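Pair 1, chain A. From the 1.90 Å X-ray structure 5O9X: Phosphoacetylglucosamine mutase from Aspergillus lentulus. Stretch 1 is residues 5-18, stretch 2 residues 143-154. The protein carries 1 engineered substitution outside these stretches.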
# COMPACT_ATOMS: atom_id res chain seq x y z
N ALA A 5 -1.22 15.57 -36.23
CA ALA A 5 0.18 15.67 -35.79
C ALA A 5 0.44 14.80 -34.55
O ALA A 5 1.50 14.19 -34.45
CB ALA A 5 0.61 17.10 -35.54
N VAL A 6 -0.56 14.74 -33.64
CA VAL A 6 -0.53 13.89 -32.43
C VAL A 6 -0.48 12.41 -32.83
O VAL A 6 0.44 11.71 -32.44
CB VAL A 6 -1.70 14.23 -31.45
CG1 VAL A 6 -1.99 13.10 -30.46
CG2 VAL A 6 -1.40 15.51 -30.68
N ARG A 7 -1.44 11.98 -33.66
CA ARG A 7 -1.57 10.59 -34.10
C ARG A 7 -0.28 10.13 -34.82
O ARG A 7 0.09 8.96 -34.75
CB ARG A 7 -2.87 10.45 -34.93
CG ARG A 7 -2.99 9.29 -35.92
CD ARG A 7 -4.25 9.40 -36.80
NE ARG A 7 -5.45 9.65 -35.99
CZ ARG A 7 -6.11 10.81 -35.91
NH1 ARG A 7 -5.74 11.87 -36.64
NH2 ARG A 7 -7.15 10.91 -35.09
N LYS A 8 0.42 11.08 -35.44
CA LYS A 8 1.70 10.85 -36.10
C LYS A 8 2.85 10.73 -35.08
O LYS A 8 3.64 9.80 -35.15
CB LYS A 8 2.01 11.96 -37.13
CG LYS A 8 3.36 11.86 -37.84
CD LYS A 8 3.38 10.78 -38.93
CE LYS A 8 4.37 11.09 -40.04
NZ LYS A 8 5.70 11.51 -39.51
N ALA A 9 2.95 11.69 -34.15
CA ALA A 9 3.96 11.64 -33.11
C ALA A 9 3.80 10.34 -32.27
O ALA A 9 4.82 9.75 -31.93
CB ALA A 9 3.96 12.90 -32.25
N ILE A 10 2.56 9.88 -32.03
CA ILE A 10 2.32 8.59 -31.31
C ILE A 10 2.98 7.38 -32.00
O ILE A 10 3.74 6.64 -31.36
CB ILE A 10 0.84 8.39 -30.90
CG1 ILE A 10 0.46 9.43 -29.85
CG2 ILE A 10 0.54 6.98 -30.38
CD1 ILE A 10 -1.03 9.53 -29.59
N SER A 11 2.78 7.23 -33.32
CA SER A 11 3.33 6.11 -34.06
C SER A 11 4.83 6.26 -34.29
O SER A 11 5.58 5.28 -34.25
CB SER A 11 2.57 5.93 -35.39
OG SER A 11 2.60 7.15 -36.11
N ASP A 12 5.27 7.49 -34.52
CA ASP A 12 6.69 7.79 -34.62
C ASP A 12 7.50 7.42 -33.34
O ASP A 12 8.56 6.82 -33.43
CB ASP A 12 6.86 9.28 -34.93
CG ASP A 12 6.77 9.59 -36.44
OD1 ASP A 12 5.91 9.02 -37.16
OD2 ASP A 12 7.59 10.43 -36.87
N ALA A 13 6.97 7.78 -32.17
CA ALA A 13 7.67 7.54 -30.91
C ALA A 13 7.66 6.03 -30.58
O ALA A 13 8.69 5.48 -30.20
CB ALA A 13 7.06 8.40 -29.79
N ALA A 14 6.52 5.37 -30.77
CA ALA A 14 6.41 3.91 -30.61
C ALA A 14 7.37 3.06 -31.46
O ALA A 14 7.67 1.92 -31.08
CB ALA A 14 4.98 3.46 -30.84
N LEU A 15 7.83 3.61 -32.60
CA LEU A 15 8.82 2.99 -33.50
C LEU A 15 10.11 2.65 -32.79
O LEU A 15 10.84 1.76 -33.23
CB LEU A 15 9.15 3.90 -34.73
CG LEU A 15 8.82 3.48 -36.19
CD1 LEU A 15 8.77 4.65 -37.17
CD2 LEU A 15 9.77 2.39 -36.73
N GLN A 16 10.40 3.36 -31.70
CA GLN A 16 11.65 3.17 -30.96
C GLN A 16 11.68 1.88 -30.14
O GLN A 16 12.73 1.46 -29.64
CB GLN A 16 11.88 4.35 -30.04
CG GLN A 16 12.13 5.66 -30.77
CD GLN A 16 13.38 6.31 -30.23
OE1 GLN A 16 14.50 6.00 -30.66
NE2 GLN A 16 13.21 7.22 -29.27
N TYR A 17 10.51 1.26 -30.01
CA TYR A 17 10.34 0.11 -29.10
C TYR A 17 9.88 -1.12 -29.86
O TYR A 17 9.53 -1.04 -31.02
CB TYR A 17 9.40 0.45 -27.90
CG TYR A 17 9.70 1.84 -27.31
CD1 TYR A 17 10.95 2.12 -26.79
CD2 TYR A 17 8.74 2.87 -27.37
CE1 TYR A 17 11.26 3.40 -26.34
CE2 TYR A 17 9.03 4.13 -26.88
CZ TYR A 17 10.29 4.39 -26.37
OH TYR A 17 10.59 5.64 -25.89
N ALA A 18 9.95 -2.26 -29.21
CA ALA A 18 9.51 -3.54 -29.77
C ALA A 18 8.78 -4.26 -28.65
O ALA A 18 9.32 -4.35 -27.54
CB ALA A 18 10.72 -4.34 -30.25
N GLY A 143 12.34 7.83 -19.33
CA GLY A 143 12.59 8.20 -20.76
C GLY A 143 11.43 7.82 -21.66
O GLY A 143 10.96 8.63 -22.48
N VAL A 144 10.94 6.58 -21.52
CA VAL A 144 9.83 6.08 -22.36
C VAL A 144 8.56 6.84 -22.05
O VAL A 144 7.83 7.31 -23.00
CB VAL A 144 9.57 4.55 -22.19
CG1 VAL A 144 8.34 4.12 -23.02
CG2 VAL A 144 10.80 3.69 -22.52
N LEU A 145 8.24 6.91 -20.75
CA LEU A 145 7.10 7.72 -20.30
C LEU A 145 7.09 9.15 -20.87
O LEU A 145 6.03 9.65 -21.39
CB LEU A 145 7.02 7.74 -18.75
CG LEU A 145 5.81 8.40 -18.12
CD1 LEU A 145 4.56 7.61 -18.51
CD2 LEU A 145 6.01 8.33 -16.58
N SER A 146 8.24 9.80 -20.75
CA SER A 146 8.47 11.16 -21.29
C SER A 146 8.20 11.22 -22.80
O SER A 146 7.60 12.18 -23.25
CB SER A 146 9.92 11.55 -21.02
OG SER A 146 10.09 11.67 -19.60
N ALA A 147 8.72 10.25 -23.54
CA ALA A 147 8.45 10.08 -24.97
C ALA A 147 6.96 9.99 -25.31
O ALA A 147 6.54 10.71 -26.23
CB ALA A 147 9.29 8.95 -25.61
N ALA A 148 6.17 9.16 -24.58
CA ALA A 148 4.71 9.13 -24.71
C ALA A 148 4.04 10.47 -24.44
O ALA A 148 3.27 10.93 -25.26
CB ALA A 148 4.04 8.03 -23.83
N LEU A 149 4.36 11.11 -23.31
CA LEU A 149 3.76 12.36 -22.92
C LEU A 149 4.11 13.53 -23.86
O LEU A 149 3.29 14.43 -24.10
CB LEU A 149 4.10 12.74 -21.45
CG LEU A 149 3.51 11.68 -20.43
CD1 LEU A 149 4.20 11.83 -19.10
CD2 LEU A 149 1.98 11.80 -20.30
N THR A 150 5.31 13.48 -24.41
CA THR A 150 5.72 14.52 -25.34
C THR A 150 4.92 14.32 -26.64
O THR A 150 4.42 15.29 -27.21
CB THR A 150 7.21 14.46 -25.64
OG1 THR A 150 7.52 13.16 -26.12
CG2 THR A 150 8.00 14.69 -24.44
N ALA A 151 4.74 13.06 -27.04
CA ALA A 151 3.99 12.74 -28.25
C ALA A 151 2.54 13.21 -28.14
O ALA A 151 2.01 13.81 -29.07
CB ALA A 151 4.09 11.26 -28.59
N THR A 152 1.92 13.02 -26.99
CA THR A 152 0.53 13.33 -26.84
C THR A 152 0.42 14.77 -26.41
O THR A 152 -0.68 15.23 -26.23
CB THR A 152 -0.17 12.42 -25.78
OG1 THR A 152 0.48 12.58 -24.51
CG2 THR A 152 -0.12 10.99 -26.16
N GLU A 153 1.54 15.47 -26.24
CA GLU A 153 1.57 16.91 -25.89
C GLU A 153 1.02 17.20 -24.47
O GLU A 153 0.46 18.28 -24.18
CB GLU A 153 0.84 17.79 -26.96
CG GLU A 153 1.44 17.68 -28.36
CD GLU A 153 0.59 18.36 -29.45
OE1 GLU A 153 -0.41 19.04 -29.14
OE2 GLU A 153 0.89 18.15 -30.65
N ALA A 154 1.17 16.23 -23.57
CA ALA A 154 0.79 16.50 -22.20
C ALA A 154 1.84 17.50 -21.64
O ALA A 154 3.01 17.48 -22.07
CB ALA A 154 0.79 15.17 -21.39

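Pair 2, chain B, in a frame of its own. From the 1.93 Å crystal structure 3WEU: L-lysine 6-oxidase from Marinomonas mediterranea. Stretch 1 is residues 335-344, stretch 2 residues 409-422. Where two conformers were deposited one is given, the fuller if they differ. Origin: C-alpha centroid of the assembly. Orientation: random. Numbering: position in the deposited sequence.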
# COMPACT_ATOMS: atom_id res chain seq x y z
N ASN B 335 38.04 -49.70 -9.41
CA ASN B 335 37.20 -48.48 -9.59
C ASN B 335 36.54 -48.03 -8.32
O ASN B 335 35.80 -47.04 -8.33
CB ASN B 335 36.13 -48.77 -10.63
CG ASN B 335 35.50 -47.52 -11.22
OD1 ASN B 335 36.18 -46.52 -11.49
ND2 ASN B 335 34.21 -47.58 -11.44
N LYS B 336 36.76 -48.73 -7.22
CA LYS B 336 36.08 -48.41 -5.97
C LYS B 336 36.42 -47.00 -5.42
O LYS B 336 35.52 -46.31 -4.95
CB LYS B 336 36.33 -49.45 -4.91
CG LYS B 336 35.61 -49.23 -3.60
CD LYS B 336 35.66 -50.42 -2.62
CE LYS B 336 35.08 -50.01 -1.29
NZ LYS B 336 35.24 -51.09 -0.28
N ALA B 337 37.67 -46.61 -5.41
CA ALA B 337 38.03 -45.30 -4.87
C ALA B 337 37.27 -44.20 -5.65
O ALA B 337 36.79 -43.28 -5.01
CB ALA B 337 39.54 -45.04 -4.91
N ASN B 338 37.10 -44.37 -6.97
CA ASN B 338 36.28 -43.47 -7.76
C ASN B 338 34.81 -43.45 -7.36
O ASN B 338 34.21 -42.36 -7.18
CB ASN B 338 36.33 -43.85 -9.23
CG ASN B 338 37.64 -43.52 -9.87
OD1 ASN B 338 38.34 -42.62 -9.47
ND2 ASN B 338 37.95 -44.22 -10.94
N ARG B 339 34.20 -44.62 -7.18
CA ARG B 339 32.78 -44.66 -6.80
C ARG B 339 32.56 -44.07 -5.41
O ARG B 339 31.57 -43.37 -5.17
CB ARG B 339 32.21 -46.07 -6.87
CG ARG B 339 32.17 -46.64 -8.28
CD ARG B 339 31.50 -48.01 -8.28
NE ARG B 339 32.51 -49.01 -8.10
CZ ARG B 339 32.72 -49.68 -6.98
NH1 ARG B 339 31.95 -49.50 -5.95
NH2 ARG B 339 33.70 -50.53 -6.92
N MET B 340 33.50 -44.36 -4.50
CA MET B 340 33.40 -43.87 -3.14
C MET B 340 33.56 -42.32 -3.08
O MET B 340 32.90 -41.65 -2.27
CB MET B 340 34.48 -44.49 -2.28
CG MET B 340 34.29 -45.93 -1.94
SD MET B 340 32.90 -46.21 -0.85
CE MET B 340 33.16 -45.05 0.37
N LYS B 341 34.45 -41.80 -3.90
CA LYS B 341 34.64 -40.36 -3.97
C LYS B 341 33.32 -39.72 -4.43
O LYS B 341 32.91 -38.74 -3.85
CB LYS B 341 35.73 -39.97 -4.89
CG LYS B 341 36.18 -38.52 -4.68
CD LYS B 341 37.27 -38.20 -5.68
CE LYS B 341 38.46 -37.39 -5.14
NZ LYS B 341 38.04 -36.52 -4.03
N TYR B 342 32.67 -40.27 -5.46
CA TYR B 342 31.40 -39.78 -6.01
C TYR B 342 30.34 -39.79 -4.89
O TYR B 342 29.69 -38.80 -4.61
CB TYR B 342 31.00 -40.70 -7.19
CG TYR B 342 29.74 -40.40 -7.94
CD1 TYR B 342 28.49 -40.48 -7.34
CD2 TYR B 342 29.78 -40.05 -9.30
CE1 TYR B 342 27.30 -40.20 -8.05
CE2 TYR B 342 28.61 -39.74 -9.98
CZ TYR B 342 27.38 -39.84 -9.37
OH TYR B 342 26.24 -39.52 -10.07
N TYR B 343 30.22 -40.91 -4.19
CA TYR B 343 29.29 -41.05 -3.12
C TYR B 343 29.55 -40.12 -1.93
O TYR B 343 28.62 -39.57 -1.35
CB TYR B 343 29.35 -42.51 -2.58
CG TYR B 343 28.56 -42.71 -1.32
CD1 TYR B 343 27.20 -42.83 -1.34
CD2 TYR B 343 29.18 -42.78 -0.08
CE1 TYR B 343 26.46 -43.04 -0.15
CE2 TYR B 343 28.47 -42.99 1.09
CZ TYR B 343 27.09 -43.12 1.05
OH TYR B 343 26.35 -43.27 2.22
N ASN B 344 30.82 -39.94 -1.61
CA ASN B 344 31.17 -39.14 -0.44
C ASN B 344 30.94 -37.66 -0.68
O ASN B 344 31.00 -36.88 0.26
CB ASN B 344 32.59 -39.40 -0.00
CG ASN B 344 32.72 -40.71 0.75
OD1 ASN B 344 31.84 -41.09 1.51
ND2 ASN B 344 33.93 -41.24 0.73
N GLN B 409 17.29 -43.75 -1.44
CA GLN B 409 18.16 -43.45 -2.53
C GLN B 409 19.59 -43.48 -2.09
O GLN B 409 20.46 -43.96 -2.78
CB GLN B 409 17.83 -42.08 -3.11
CG GLN B 409 16.48 -41.97 -3.74
CD GLN B 409 16.18 -40.54 -4.18
OE1 GLN B 409 16.21 -39.60 -3.35
NE2 GLN B 409 15.97 -40.36 -5.48
N LEU B 410 19.86 -42.89 -0.94
CA LEU B 410 21.27 -42.75 -0.54
C LEU B 410 21.85 -44.10 -0.11
O LEU B 410 23.02 -44.43 -0.42
CB LEU B 410 21.37 -41.73 0.55
CG LEU B 410 22.76 -41.44 1.06
CD1 LEU B 410 23.57 -40.66 0.01
CD2 LEU B 410 22.79 -40.69 2.38
N PHE B 411 21.03 -44.93 0.53
CA PHE B 411 21.47 -46.28 0.86
C PHE B 411 21.92 -47.04 -0.43
O PHE B 411 22.98 -47.65 -0.51
CB PHE B 411 20.35 -47.07 1.52
CG PHE B 411 20.66 -48.52 1.60
CD1 PHE B 411 21.70 -48.93 2.40
CD2 PHE B 411 20.05 -49.41 0.77
CE1 PHE B 411 22.08 -50.26 2.45
CE2 PHE B 411 20.40 -50.74 0.81
CZ PHE B 411 21.43 -51.18 1.64
N LEU B 412 21.09 -46.97 -1.44
CA LEU B 412 21.39 -47.63 -2.68
C LEU B 412 22.61 -47.06 -3.37
O LEU B 412 23.45 -47.80 -3.91
CB LEU B 412 20.15 -47.64 -3.58
CG LEU B 412 18.91 -48.39 -3.12
CD1 LEU B 412 17.65 -48.09 -3.90
CD2 LEU B 412 19.15 -49.88 -3.23
N LEU B 413 22.79 -45.75 -3.31
CA LEU B 413 23.99 -45.14 -3.81
C LEU B 413 25.25 -45.63 -3.10
O LEU B 413 26.26 -45.92 -3.73
CB LEU B 413 23.87 -43.57 -3.83
CG LEU B 413 24.96 -42.88 -4.66
CD1 LEU B 413 24.79 -43.14 -6.17
CD2 LEU B 413 24.93 -41.38 -4.39
N GLY B 414 25.17 -45.82 -1.79
CA GLY B 414 26.26 -46.34 -0.97
C GLY B 414 26.57 -47.80 -1.32
O GLY B 414 27.73 -48.20 -1.25
N GLN B 415 25.55 -48.60 -1.66
CA GLN B 415 25.79 -49.95 -2.10
C GLN B 415 26.55 -49.94 -3.42
O GLN B 415 27.51 -50.71 -3.62
CB GLN B 415 24.48 -50.72 -2.22
CG GLN B 415 23.74 -50.97 -0.92
CD GLN B 415 24.62 -51.59 0.13
OE1 GLN B 415 25.29 -50.88 0.92
NE2 GLN B 415 24.63 -52.91 0.18
N TRP B 416 26.16 -49.08 -4.33
CA TRP B 416 26.91 -48.86 -5.53
C TRP B 416 28.33 -48.50 -5.25
O TRP B 416 29.25 -49.12 -5.85
CB TRP B 416 26.21 -47.83 -6.45
CG TRP B 416 27.00 -47.35 -7.59
CD1 TRP B 416 27.12 -47.92 -8.84
CD2 TRP B 416 27.73 -46.12 -7.66
NE1 TRP B 416 27.92 -47.17 -9.63
CE2 TRP B 416 28.34 -46.06 -8.93
CE3 TRP B 416 28.00 -45.12 -6.75
CZ2 TRP B 416 29.10 -45.00 -9.32
CZ3 TRP B 416 28.82 -44.06 -7.14
CH2 TRP B 416 29.34 -44.00 -8.40
N ALA B 417 28.54 -47.55 -4.34
CA ALA B 417 29.89 -47.11 -4.03
C ALA B 417 30.76 -48.31 -3.50
O ALA B 417 31.95 -48.47 -3.87
CB ALA B 417 29.84 -46.05 -2.98
N GLU B 418 30.14 -49.10 -2.62
CA GLU B 418 30.75 -50.38 -2.17
C GLU B 418 31.02 -51.44 -3.20
O GLU B 418 31.78 -52.34 -2.90
CB GLU B 418 29.96 -51.00 -1.04
CG GLU B 418 29.92 -50.11 0.19
CD GLU B 418 31.24 -50.05 0.96
OE1 GLU B 418 32.20 -50.75 0.64
OE2 GLU B 418 31.29 -49.28 1.90
N GLY B 419 30.42 -51.38 -4.39
CA GLY B 419 30.60 -52.43 -5.37
C GLY B 419 29.50 -53.51 -5.27
O GLY B 419 29.51 -54.46 -6.03
N GLU B 420 28.55 -53.31 -4.38
CA GLU B 420 27.38 -54.18 -4.21
C GLU B 420 26.28 -53.80 -5.16
O GLU B 420 25.24 -53.32 -4.78
CB GLU B 420 26.89 -54.09 -2.80
CG GLU B 420 27.96 -54.46 -1.75
CD GLU B 420 28.21 -56.00 -1.68
OE1 GLU B 420 27.80 -56.77 -2.59
OE2 GLU B 420 28.83 -56.43 -0.70
N PHE B 421 26.54 -53.99 -6.42
CA PHE B 421 25.55 -53.75 -7.41
C PHE B 421 25.77 -54.54 -8.65
O PHE B 421 26.88 -54.89 -8.97
CB PHE B 421 25.46 -52.28 -7.86
CG PHE B 421 26.64 -51.77 -8.65
CD1 PHE B 421 27.84 -51.41 -8.02
CD2 PHE B 421 26.53 -51.60 -10.00
CE1 PHE B 421 28.90 -50.85 -8.75
CE2 PHE B 421 27.60 -51.13 -10.74
CZ PHE B 421 28.78 -50.75 -10.13
N THR B 422 24.70 -54.71 -9.40
CA THR B 422 24.77 -55.35 -10.69
C THR B 422 24.50 -54.44 -11.81
O THR B 422 23.97 -53.32 -11.66
CB THR B 422 23.66 -56.42 -10.74
OG1 THR B 422 22.42 -55.81 -10.35
CG2 THR B 422 23.94 -57.55 -9.79
O HOH W 1 33.85 -53.25 -1.44
O HOH W 2 24.42 -44.93 2.08

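Two nearly antiparallel helix pairs with a common backbone frame. In pair 1, the helix that carries V6(A) to A13(A) meets the helix that carries V144(A) to A151(A) at 160°, with the axes 9.0 Å apart at closest approach; in pair 2, the helix that starts at K336(B) meets the helix that carries L410(B) to A417(B) at 158° and 8.2 Å. The 14 central residues superpose with an RMSD of 0.8 Å. In both, the second helix closes with a Schellman motif, whose positive-phi residue is E153(A) in pair 1 and G419(B) in pair 2.

The match is closest in kind at A151(A) = A417(B), an alanine in both pairs. The CB of A151(A) lies 4.0 Å from CB of A9(A) and 4.3 Å from CB of A13(A); that of A417(B) lies 3.6 Å from CB of Y343(B) and 3.7 Å from SD of M340(B). I10(A) = M340(B) also agree, with side-chain centres 0.6 Å apart; I10(A) CD1 reaches T152(A) CG2 at 3.8 Å.

At A9(A) = R339(B) the solutions part. The alanine only touches A151(A), whereas the arginine lays its CG over the face of W416(B), 4.0 Å from the centroid of the six-membered ring, and its NH1 donates a hydrogen bond to W416(B) O at 2.7 Å. T150(A), which matches W416(B), makes no contact across pair 1. The indole edge in turn points toward the face of Y342(B), with centroids 5.0 Å apart; its counterpart D12(A) instead forms a salt bridge within its own helix, OD2 to K8(A) NZ at 3.4 Å.

A13(A) = Y343(B) is a second small-for-large exchange. The tyrosine is a knob among L410(B), L413(B), G414(B) and A417(B), its CE1 3.4 Å from CA of G414(B), which lies over one ring face. An ideal CB on that glycine would be only 3.3 Å from the same CE1; the matching A148(A) faces no such ring. Pair 1 brings its aromatic from Y17(A), which has no matched position: OH lies 3.6 Å from CB of A147(A), the match of L413(B), and CE1 lies 3.9 Å from CG2 of V144(A), the match of L410(B).

At V6(A) = K336(B), a branched aliphatic side chain is matched by a charged one. V6(A) CG2 packs against the end of the facing helix, 4.1 Å from A151(A) O and 3.5 Å from E153(A) OE2, while K336(B) NZ forms a salt bridge with E418(B) OE1 at 3.2 Å, and a water joins that NZ to E418(B) O. Pair 1 has no hydrogen bond across its helices and buries 433 Å²; pair 2, with its larger side chains, buries 625 Å².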